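Local coordinates for protein endosialidase (Enterobacteria phage phi92, PDB 4HIZ) that cleaves polysialic acid internally as a phage endosialidase, acting on alpha-2,8 and alpha-2,9 sialyl linkages, at residues E54-Q59 / E419-E424; P60-S65 / N452-N457; K89-D94 / R180-Y185. One frame throughout, in Å; residues are numbered along the deposited sequence. Where two conformers were deposited one is given.

Interaction 1: E54-Q59 / E419-E424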
loop_
_atom_site.group_PDB
_atom_site.type_symbol
_atom_site.label_atom_id
_atom_site.label_comp_id
_atom_site.label_asym_id
_atom_site.label_seq_id
_atom_site.Cartn_x
_atom_site.Cartn_y
_atom_site.Cartn_z
ATOM N N GLU A 54 33.662 19.125 21.250
ATOM C CA GLU A 54 34.086 18.000 22.099
ATOM C C GLU A 54 33.028 17.673 23.161
ATOM O O GLU A 54 33.117 18.120 24.318
ATOM C CB GLU A 54 35.428 18.308 22.779
ATOM C CG GLU A 54 36.568 18.502 21.777
ATOM C CD GLU A 54 37.912 18.832 22.412
ATOM O OE1 GLU A 54 38.100 18.642 23.639
ATOM O OE2 GLU A 54 38.799 19.285 21.651
ATOM N N ARG A 55 32.042 16.870 22.767
ATOM C CA ARG A 55 31.054 16.350 23.715
ATOM C C ARG A 55 31.774 15.669 24.878
ATOM O O ARG A 55 31.457 15.883 26.072
ATOM C CB ARG A 55 30.151 15.327 23.016
ATOM C CG ARG A 55 28.966 14.887 23.900
ATOM C CD ARG A 55 28.140 13.776 23.244
ATOM N NE ARG A 55 28.820 12.488 23.331
ATOM C CZ ARG A 55 28.690 11.623 24.334
ATOM N NH1 ARG A 55 27.869 11.898 25.364
ATOM N NH2 ARG A 55 29.380 10.472 24.307
ATOM N N ILE A 56 32.779 14.871 24.508
ATOM C CA ILE A 56 33.662 14.236 25.460
ATOM C C ILE A 56 35.015 14.931 25.324
ATOM O O ILE A 56 35.557 15.022 24.218
ATOM C CB ILE A 56 33.817 12.733 25.158
ATOM C CG1 ILE A 56 32.463 12.012 25.204
ATOM C CG2 ILE A 56 34.796 12.079 26.151
ATOM C CD1 ILE A 56 31.694 12.158 26.552
ATOM N N VAL A 57 35.555 15.442 26.429
ATOM C CA VAL A 57 36.792 16.215 26.341
ATOM C C VAL A 57 37.917 15.406 25.712
ATOM O O VAL A 57 38.129 14.251 26.068
ATOM C CB VAL A 57 37.233 16.728 27.721
ATOM C CG1 VAL A 57 38.599 17.391 27.625
ATOM C CG2 VAL A 57 36.189 17.717 28.262
ATOM N N GLY A 58 38.615 16.009 24.749
ATOM C CA GLY A 58 39.726 15.342 24.093
ATOM C C GLY A 58 39.309 14.549 22.871
ATOM O O GLY A 58 40.175 13.983 22.197
ATOM N N GLN A 59 38.004 14.485 22.595
ATOM C CA GLN A 59 37.501 13.732 21.438
ATOM C C GLN A 59 36.636 14.583 20.512
ATOM O O GLN A 59 35.400 14.441 20.481
ATOM C CB GLN A 59 36.761 12.463 21.903
ATOM C CG GLN A 59 37.697 11.497 22.625
ATOM C CD GLN A 59 37.094 10.128 22.832
ATOM O OE1 GLN A 59 36.672 9.483 21.864
ATOM N NE2 GLN A 59 37.080 9.647 24.095
ATOM N N GLU A 419 27.643 6.381 22.440
ATOM C CA GLU A 419 28.556 5.230 22.545
ATOM C C GLU A 419 29.783 5.372 21.658
ATOM O O GLU A 419 30.741 4.594 21.788
ATOM C CB GLU A 419 27.840 3.914 22.207
ATOM C CG GLU A 419 26.708 3.598 23.138
ATOM C CD GLU A 419 26.037 2.266 22.829
ATOM O OE1 GLU A 419 26.489 1.536 21.914
ATOM O OE2 GLU A 419 25.059 1.931 23.524
ATOM N N TRP A 420 29.778 6.350 20.754
ATOM C CA TRP A 420 30.860 6.397 19.744
ATOM C C TRP A 420 32.250 6.604 20.368
ATOM O O TRP A 420 33.244 5.916 20.023
ATOM C CB TRP A 420 30.613 7.533 18.745
ATOM C CG TRP A 420 31.626 7.571 17.624
ATOM C CD1 TRP A 420 32.749 8.334 17.587
ATOM C CD2 TRP A 420 31.559 6.882 16.355
ATOM N NE1 TRP A 420 33.424 8.131 16.396
ATOM C CE2 TRP A 420 32.696 7.262 15.615
ATOM C CE3 TRP A 420 30.668 5.961 15.798
ATOM C CZ2 TRP A 420 32.974 6.742 14.335
ATOM C CZ3 TRP A 420 30.922 5.465 14.519
ATOM C CH2 TRP A 420 32.072 5.851 13.809
ATOM N N GLU A 421 32.332 7.578 21.257
ATOM C CA GLU A 421 33.633 7.971 21.808
ATOM C C GLU A 421 34.278 6.867 22.635
ATOM O O GLU A 421 33.607 6.097 23.328
ATOM C CB GLU A 421 33.479 9.229 22.678
ATOM C CG GLU A 421 33.078 10.519 21.897
ATOM C CD GLU A 421 31.578 10.770 21.773
ATOM O OE1 GLU A 421 30.765 9.812 21.898
ATOM O OE2 GLU A 421 31.242 11.961 21.547
ATOM N N GLY A 422 35.594 6.814 22.547
ATOM C CA GLY A 422 36.355 5.803 23.268
ATOM C C GLY A 422 36.095 5.899 24.758
ATOM O O GLY A 422 36.012 7.003 25.307
ATOM N N GLN A 423 35.967 4.726 25.374
ATOM C CA GLN A 423 35.740 4.514 26.801
ATOM C C GLN A 423 34.292 4.731 27.246
ATOM O O GLN A 423 33.937 4.334 28.353
ATOM C CB GLN A 423 36.721 5.309 27.698
ATOM C CG GLN A 423 38.219 4.979 27.475
ATOM C CD GLN A 423 38.630 3.601 27.999
ATOM O OE1 GLN A 423 37.861 2.935 28.685
ATOM N NE2 GLN A 423 39.856 3.170 27.668
ATOM N N GLU A 424 33.459 5.346 26.403
ATOM C CA GLU A 424 32.073 5.566 26.789
ATOM C C GLU A 424 31.338 4.257 26.979
ATOM O O GLU A 424 31.562 3.295 26.235
ATOM C CB GLU A 424 31.343 6.400 25.731
ATOM C CG GLU A 424 31.780 7.825 25.728
ATOM C CD GLU A 424 31.514 8.493 27.067
ATOM O OE1 GLU A 424 30.332 8.571 27.489
ATOM O OE2 GLU A 424 32.481 8.963 27.689
HETATM O O HOH W 1 32.981 13.969 21.627
#
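R55, just ahead of the type II turn I56-Q59 of the N-terminal extension, grips E421, the first residue of a second type II turn, E421-E424, in a long loop of the beta-propeller domain. The salt bridge is side-on and bidentate: R55 NE lies 3.1 Å from E421 OE2 and R55 NH2 lies 2.9 Å from E421 OE1. Both oxygens sit close to the guanidinium plane, yet the nitrogens reach them from above the carboxylate, the two planes being 59° apart. This is the tight part of the contact. The bend of E421 at chi2 (91°) carries its CD toward the guanidinium, and CG packs against I56 CG1. R435 on strand 435-442 also pairs with OE1, so two arginines share one buried carboxylate, which probably favours its charged form. A water donates to E421 OE2 and Q59 O and accepts from I56 N, tying the ion pair to the backbone of 54-59. I56 CD1 lies 3.6 Å above the guanidinium plane, toward its rim. The grip slackens at E424, whose OE1 is a long 3.8 Å from R55 NH2, and the turn tips V57-G58 and Q423 are exposed. Q59 OE1 takes G422 N on a lone pair at 3.0 Å, and Q59 NE2 donates an N-H to G422 O at 3.1 Å.

Interaction 2: P60-S65 / N452-N457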
loop_
_atom_site.group_PDB
_atom_site.type_symbol
_atom_site.label_atom_id
_atom_site.label_comp_id
_atom_site.label_asym_id
_atom_site.label_seq_id
_atom_site.Cartn_x
_atom_site.Cartn_y
_atom_site.Cartn_z
ATOM N N PRO A 60 37.276 15.487 19.754
ATOM C CA PRO A 60 36.505 16.355 18.860
ATOM C C PRO A 60 35.871 15.559 17.703
ATOM O O PRO A 60 36.455 14.588 17.165
ATOM C CB PRO A 60 37.559 17.325 18.309
ATOM C CG PRO A 60 38.871 16.553 18.391
ATOM C CD PRO A 60 38.740 15.638 19.581
ATOM N N LEU A 61 34.650 15.962 17.365
ATOM C CA LEU A 61 33.916 15.423 16.238
ATOM C C LEU A 61 33.299 16.636 15.566
ATOM O O LEU A 61 33.124 17.695 16.208
ATOM C CB LEU A 61 32.816 14.469 16.728
ATOM C CG LEU A 61 33.349 13.240 17.499
ATOM C CD1 LEU A 61 32.222 12.502 18.199
ATOM C CD2 LEU A 61 34.070 12.303 16.483
ATOM N N THR A 62 32.966 16.509 14.278
ATOM C CA THR A 62 32.412 17.662 13.541
ATOM C C THR A 62 30.971 17.431 13.201
ATOM O O THR A 62 30.601 16.341 12.779
ATOM C CB THR A 62 33.254 17.905 12.256
ATOM O OG1 THR A 62 34.606 18.178 12.679
ATOM C CG2 THR A 62 32.696 19.088 11.432
ATOM N N TYR A 63 30.140 18.447 13.420
ATOM C CA TYR A 63 28.702 18.294 13.229
ATOM C C TYR A 63 28.293 19.191 12.085
ATOM O O TYR A 63 28.648 20.390 12.083
ATOM C CB TYR A 63 27.985 18.733 14.523
ATOM C CG TYR A 63 28.301 17.803 15.681
ATOM C CD1 TYR A 63 29.523 17.896 16.381
ATOM C CD2 TYR A 63 27.414 16.775 16.035
ATOM C CE1 TYR A 63 29.830 17.017 17.411
ATOM C CE2 TYR A 63 27.705 15.889 17.089
ATOM C CZ TYR A 63 28.915 16.025 17.778
ATOM O OH TYR A 63 29.218 15.165 18.823
ATOM N N VAL A 64 27.573 18.652 11.101
ATOM C CA VAL A 64 27.297 19.476 9.902
ATOM C C VAL A 64 25.875 20.004 9.840
ATOM O O VAL A 64 24.941 19.351 10.311
ATOM C CB VAL A 64 27.611 18.713 8.586
ATOM C CG1 VAL A 64 29.036 18.117 8.676
ATOM C CG2 VAL A 64 26.590 17.611 8.354
ATOM N N SER A 65 25.708 21.186 9.253
ATOM C CA SER A 65 24.375 21.685 8.916
ATOM C C SER A 65 23.973 21.170 7.538
ATOM O O SER A 65 24.768 20.560 6.831
ATOM C CB SER A 65 24.353 23.233 8.886
ATOM O OG SER A 65 25.027 23.685 7.708
ATOM N N ASN A 452 44.695 12.756 13.630
ATOM C CA ASN A 452 43.851 13.940 13.420
ATOM C C ASN A 452 42.652 13.683 12.522
ATOM O O ASN A 452 42.062 14.607 11.967
ATOM C CB ASN A 452 44.662 15.151 12.953
ATOM C CG ASN A 452 45.616 15.640 14.019
ATOM O OD1 ASN A 452 46.828 15.658 13.818
ATOM N ND2 ASN A 452 45.076 16.019 15.178
ATOM N N VAL A 453 42.217 12.427 12.478
ATOM C CA VAL A 453 41.024 12.101 11.699
ATOM C C VAL A 453 39.836 12.976 12.095
ATOM O O VAL A 453 39.596 13.232 13.293
ATOM C CB VAL A 453 40.656 10.585 11.760
ATOM C CG1 VAL A 453 40.317 10.146 13.178
ATOM C CG2 VAL A 453 39.492 10.271 10.783
ATOM N N GLN A 454 39.130 13.461 11.074
ATOM C CA GLN A 454 37.963 14.306 11.262
ATOM C C GLN A 454 36.721 13.484 10.908
ATOM O O GLN A 454 36.432 13.230 9.733
ATOM C CB GLN A 454 38.066 15.549 10.383
ATOM C CG GLN A 454 36.868 16.464 10.576
ATOM C CD GLN A 454 37.031 17.810 9.920
ATOM O OE1 GLN A 454 37.820 17.964 8.990
ATOM N NE2 GLN A 454 36.302 18.804 10.421
ATOM N N TRP A 455 35.995 13.045 11.928
ATOM C CA TRP A 455 34.706 12.401 11.699
ATOM C C TRP A 455 33.575 13.429 11.669
ATOM O O TRP A 455 33.462 14.283 12.568
ATOM C CB TRP A 455 34.410 11.431 12.838
ATOM C CG TRP A 455 35.268 10.170 12.885
ATOM C CD1 TRP A 455 36.284 9.874 13.786
ATOM C CD2 TRP A 455 35.079 9.002 12.095
ATOM N NE1 TRP A 455 36.754 8.602 13.554
ATOM C CE2 TRP A 455 36.024 8.037 12.537
ATOM C CE3 TRP A 455 34.199 8.671 11.061
ATOM C CZ2 TRP A 455 36.102 6.762 11.981
ATOM C CZ3 TRP A 455 34.264 7.416 10.505
ATOM C CH2 TRP A 455 35.220 6.459 10.958
ATOM N N PHE A 456 32.759 13.356 10.617
ATOM C CA PHE A 456 31.611 14.238 10.465
ATOM C C PHE A 456 30.329 13.487 10.811
ATOM O O PHE A 456 30.031 12.466 10.204
ATOM C CB PHE A 456 31.501 14.680 8.995
ATOM C CG PHE A 456 32.668 15.509 8.505
ATOM C CD1 PHE A 456 32.626 16.905 8.603
ATOM C CD2 PHE A 456 33.755 14.904 7.856
ATOM C CE1 PHE A 456 33.677 17.695 8.132
ATOM C CE2 PHE A 456 34.812 15.680 7.379
ATOM C CZ PHE A 456 34.769 17.065 7.500
ATOM N N ASN A 457 29.575 14.005 11.780
ATOM C CA ASN A 457 28.213 13.523 12.051
ATOM C C ASN A 457 27.306 14.093 10.958
ATOM O O ASN A 457 27.071 15.320 10.913
ATOM C CB ASN A 457 27.806 14.016 13.456
ATOM C CG ASN A 457 26.390 13.611 13.863
ATOM O OD1 ASN A 457 25.751 12.669 13.305
ATOM N ND2 ASN A 457 25.873 14.340 14.823
HETATM O O HOH W 2 37.049 13.917 14.573
#
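T62 meets W455, Q454 and F456 with its three side-chain atoms. Its CB sits 3.6 Å from W455 O, and from there the side chain forks. OG1, anti to the carbonyl carbon (chi1 -60°), accepts a nearly straight hydrogen bond from Q454 NE2 at 2.9 Å, the hydroxyl oxygen lying in the amide plane. The other branch, CG2, rests 3.6 Å from F456 CD1, with the two side chains side by side and pointing the same way. Q454 CG in turn covers one face of the F456 ring near its rim, and V64 CG1 crosses to the same CD1, so the phenyl group is packed from both segments. The backbones pair as parallel strands, joining strand 61-64 of the N-terminal extension to strand 456-460 of the beta-propeller domain in one mixed sheet. T62 lies between the two main bonds: its N donates to W455 O, and T62 O receives N457 N at 2.7 Å. Further on, V64 N to N457 O is weak. On the sheet face of Y63 and N457, the Y63 hydroxyl bonds R435, and both residues pack against V530 of a second subunit. Before the strands pair, a water spans the gap, donating to P60 O and V453 O and accepting from W455 N at 3.0 Å.

Interaction 3: K89-D94 / R180-Y185. With NA (sodium ion), chain B; EDO (1,2-ethanediol), chain L.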
loop_
_atom_site.group_PDB
_atom_site.type_symbol
_atom_site.label_atom_id
_atom_site.label_comp_id
_atom_site.label_asym_id
_atom_site.label_seq_id
_atom_site.Cartn_x
_atom_site.Cartn_y
_atom_site.Cartn_z
ATOM N N LYS A 89 27.019 -6.143 1.782
ATOM C CA LYS A 89 26.504 -6.883 0.630
ATOM C C LYS A 89 26.037 -6.018 -0.515
ATOM O O LYS A 89 25.641 -6.563 -1.557
ATOM C CB LYS A 89 25.268 -7.728 1.061
ATOM C CG LYS A 89 25.620 -8.820 2.104
ATOM C CD LYS A 89 24.398 -9.683 2.425
ATOM C CE LYS A 89 23.373 -8.894 3.339
ATOM N NZ LYS A 89 23.891 -8.812 4.809
ATOM N N THR A 90 26.011 -4.697 -0.346
ATOM C CA THR A 90 25.444 -3.879 -1.439
ATOM C C THR A 90 26.267 -3.904 -2.724
ATOM O O THR A 90 27.482 -4.119 -2.689
ATOM C CB THR A 90 25.209 -2.407 -1.022
ATOM O OG1 THR A 90 26.456 -1.759 -0.761
ATOM C CG2 THR A 90 24.259 -2.316 0.184
ATOM N N PHE A 91 25.604 -3.673 -3.857
ATOM C CA PHE A 91 26.302 -3.587 -5.133
ATOM C C PHE A 91 25.403 -2.926 -6.160
ATOM O O PHE A 91 24.187 -2.795 -5.951
ATOM C CB PHE A 91 26.775 -5.010 -5.582
ATOM C CG PHE A 91 25.646 -5.976 -5.853
ATOM C CD1 PHE A 91 25.017 -6.022 -7.112
ATOM C CD2 PHE A 91 25.177 -6.818 -4.850
ATOM C CE1 PHE A 91 23.965 -6.922 -7.339
ATOM C CE2 PHE A 91 24.125 -7.731 -5.073
ATOM C CZ PHE A 91 23.506 -7.782 -6.327
ATOM N N VAL A 92 26.021 -2.450 -7.235
ATOM C CA VAL A 92 25.308 -1.857 -8.371
ATOM C C VAL A 92 25.626 -2.707 -9.600
ATOM O O VAL A 92 26.807 -3.055 -9.861
ATOM C CB VAL A 92 25.738 -0.394 -8.569
ATOM C CG1 VAL A 92 25.006 0.248 -9.774
ATOM C CG2 VAL A 92 25.477 0.426 -7.258
ATOM N N TYR A 93 24.588 -3.098 -10.316
ATOM C CA TYR A 93 24.785 -3.906 -11.532
ATOM C C TYR A 93 23.788 -3.470 -12.593
ATOM O O TYR A 93 22.572 -3.410 -12.311
ATOM C CB TYR A 93 24.619 -5.402 -11.230
ATOM C CG TYR A 93 24.957 -6.285 -12.425
ATOM C CD1 TYR A 93 26.296 -6.619 -12.719
ATOM C CD2 TYR A 93 23.934 -6.818 -13.223
ATOM C CE1 TYR A 93 26.567 -7.424 -13.827
ATOM C CE2 TYR A 93 24.198 -7.628 -14.333
ATOM C CZ TYR A 93 25.507 -7.923 -14.624
ATOM O OH TYR A 93 25.782 -8.768 -15.694
ATOM N N ASP A 94 24.292 -3.204 -13.802
ATOM C CA ASP A 94 23.447 -2.788 -14.932
ATOM C C ASP A 94 22.445 -1.724 -14.521
ATOM O O ASP A 94 21.247 -1.863 -14.788
ATOM C CB ASP A 94 22.750 -4.039 -15.503
ATOM C CG ASP A 94 22.135 -3.816 -16.849
ATOM O OD1 ASP A 94 22.621 -2.936 -17.606
ATOM O OD2 ASP A 94 21.186 -4.571 -17.170
ATOM N N ARG A 180 24.723 -17.687 -9.110
ATOM C CA ARG A 180 23.805 -17.749 -10.270
ATOM C C ARG A 180 24.337 -16.771 -11.275
ATOM O O ARG A 180 25.017 -15.818 -10.917
ATOM C CB ARG A 180 22.384 -17.245 -9.878
ATOM C CG ARG A 180 21.412 -18.355 -9.502
ATOM C CD ARG A 180 20.072 -17.743 -9.091
ATOM N NE ARG A 180 19.045 -18.777 -8.946
ATOM C CZ ARG A 180 17.840 -18.529 -8.414
ATOM N NH1 ARG A 180 17.538 -17.282 -8.005
ATOM N NH2 ARG A 180 16.933 -19.498 -8.339
ATOM N N PRO A 181 23.983 -16.955 -12.551
ATOM C CA PRO A 181 24.302 -15.895 -13.511
ATOM C C PRO A 181 23.464 -14.660 -13.159
ATOM O O PRO A 181 22.304 -14.825 -12.764
ATOM C CB PRO A 181 23.820 -16.485 -14.843
ATOM C CG PRO A 181 22.720 -17.448 -14.493
ATOM C CD PRO A 181 23.154 -18.030 -13.134
ATOM N N MET A 182 24.021 -13.462 -13.284
ATOM C CA MET A 182 23.231 -12.263 -13.017
ATOM C C MET A 182 22.102 -12.143 -14.042
ATOM O O MET A 182 22.208 -12.646 -15.147
ATOM C CB MET A 182 24.115 -11.015 -13.145
ATOM C CG MET A 182 25.063 -10.811 -11.974
ATOM S SD MET A 182 24.200 -10.642 -10.372
ATOM C CE MET A 182 23.515 -8.975 -10.518
ATOM N N PRO A 183 21.014 -11.447 -13.683
ATOM C CA PRO A 183 20.030 -11.101 -14.710
ATOM C C PRO A 183 20.653 -10.057 -15.628
ATOM O O PRO A 183 21.072 -8.994 -15.165
ATOM C CB PRO A 183 18.867 -10.490 -13.884
ATOM C CG PRO A 183 19.453 -10.147 -12.564
ATOM C CD PRO A 183 20.690 -10.895 -12.346
ATOM N N TYR A 184 20.752 -10.344 -16.926
ATOM C CA TYR A 184 21.368 -9.382 -17.832
ATOM C C TYR A 184 20.849 -9.572 -19.224
ATOM O O TYR A 184 20.258 -10.631 -19.545
ATOM C CB TYR A 184 22.920 -9.410 -17.779
ATOM C CG TYR A 184 23.658 -10.626 -18.376
ATOM C CD1 TYR A 184 23.693 -10.825 -19.760
ATOM C CD2 TYR A 184 24.368 -11.508 -17.559
ATOM C CE1 TYR A 184 24.399 -11.872 -20.304
ATOM C CE2 TYR A 184 25.091 -12.565 -18.104
ATOM C CZ TYR A 184 25.071 -12.747 -19.482
ATOM O OH TYR A 184 25.776 -13.798 -20.073
ATOM N N TYR A 185 21.054 -8.538 -20.040
ATOM C CA TYR A 185 20.583 -8.499 -21.425
ATOM C C TYR A 185 21.775 -8.141 -22.320
ATOM O O TYR A 185 22.632 -7.331 -21.935
ATOM C CB TYR A 185 19.524 -7.361 -21.528
ATOM C CG TYR A 185 19.226 -6.959 -22.935
ATOM C CD1 TYR A 185 18.517 -7.810 -23.782
ATOM C CD2 TYR A 185 19.662 -5.730 -23.440
ATOM C CE1 TYR A 185 18.239 -7.436 -25.103
ATOM C CE2 TYR A 185 19.406 -5.364 -24.781
ATOM C CZ TYR A 185 18.689 -6.210 -25.589
ATOM O OH TYR A 185 18.425 -5.837 -26.900
HETATM NA NA NA B . 29.586 -2.518 -2.179
HETATM C C1 EDO L . 29.326 -1.269 -7.655
HETATM O O1 EDO L . 28.938 -2.433 -6.930
HETATM C C2 EDO L . 30.323 -0.389 -6.898
HETATM O O2 EDO L . 29.812 -0.093 -5.613
HETATM O O HOH W 3 22.302 -6.158 -19.032
HETATM O O HOH W 4 20.229 -6.328 -15.491
HETATM O O HOH W 5 31.399 -3.149 -4.282
#
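The Y93 ring carries M182 over one face, while its edge meets P183 O and Y184 CB. M182 CG stands 4.0 Å from the ring centroid, only 13° off the normal, a CH-pi contact, and M182 SD is 4.8 Å from the same ring centroid in a Met-aromatic contact. The arrangement joins two antiparallel sheets of the catalytic beta-propeller, through strand 91-93 and the loop residues M182-Y184 that follow strand 172-181. Methionine and tyrosine slide past each other in opposite directions; the M182 chain bends at chi2, and chi3 (-74°) turns CE back to 3.5 Å from Y93 CD2. The same methyl also meets F91 tip to tip, F91 CE1 to M182 CE, 3.8 Å, and V153 of strand 144-154 touches all three side chains. At the ring edge P183 O is 3.5 Å from Y93 CE2. Beyond it the Y93 hydroxyl packs on Y184 CB and is hydrogen-bonded to N156. Elsewhere in 89-94, backbone atoms hold bound groups: T90 O, together with V477 O and a water, binds a sodium ion, and V92 N donates to a 1,2-ethanediol probably left from crystallisation. H466 of a third subunit meets the Y185 ring and bonds D94 weakly. Water completes the join, one molecule donating both to P183 O and, at 2.6 Å, to D94 OD2.

In the fold
From the N terminus the chain first passes through residues 54-59 and then 60-65, the neighbouring first halves of interactions 1 and 2. Both wait some 360 to 390 residues for their partners: 419-424 closes the first loop and 452-457 the second, so the two contacts cross along the chain. They also touch in space, through L61 on E421 and W420 on W455, with centres 12 Å apart, and together fasten the N-terminal extension to the propeller domain through the loop before strand 435-442 and through strand 456-460. Interaction 3 is nested inside both loops. It joins propeller sheets about 14 Å from the centre of the chain, its nearest atoms about 17 Å from interaction 1 and about 16 Å from interaction 2.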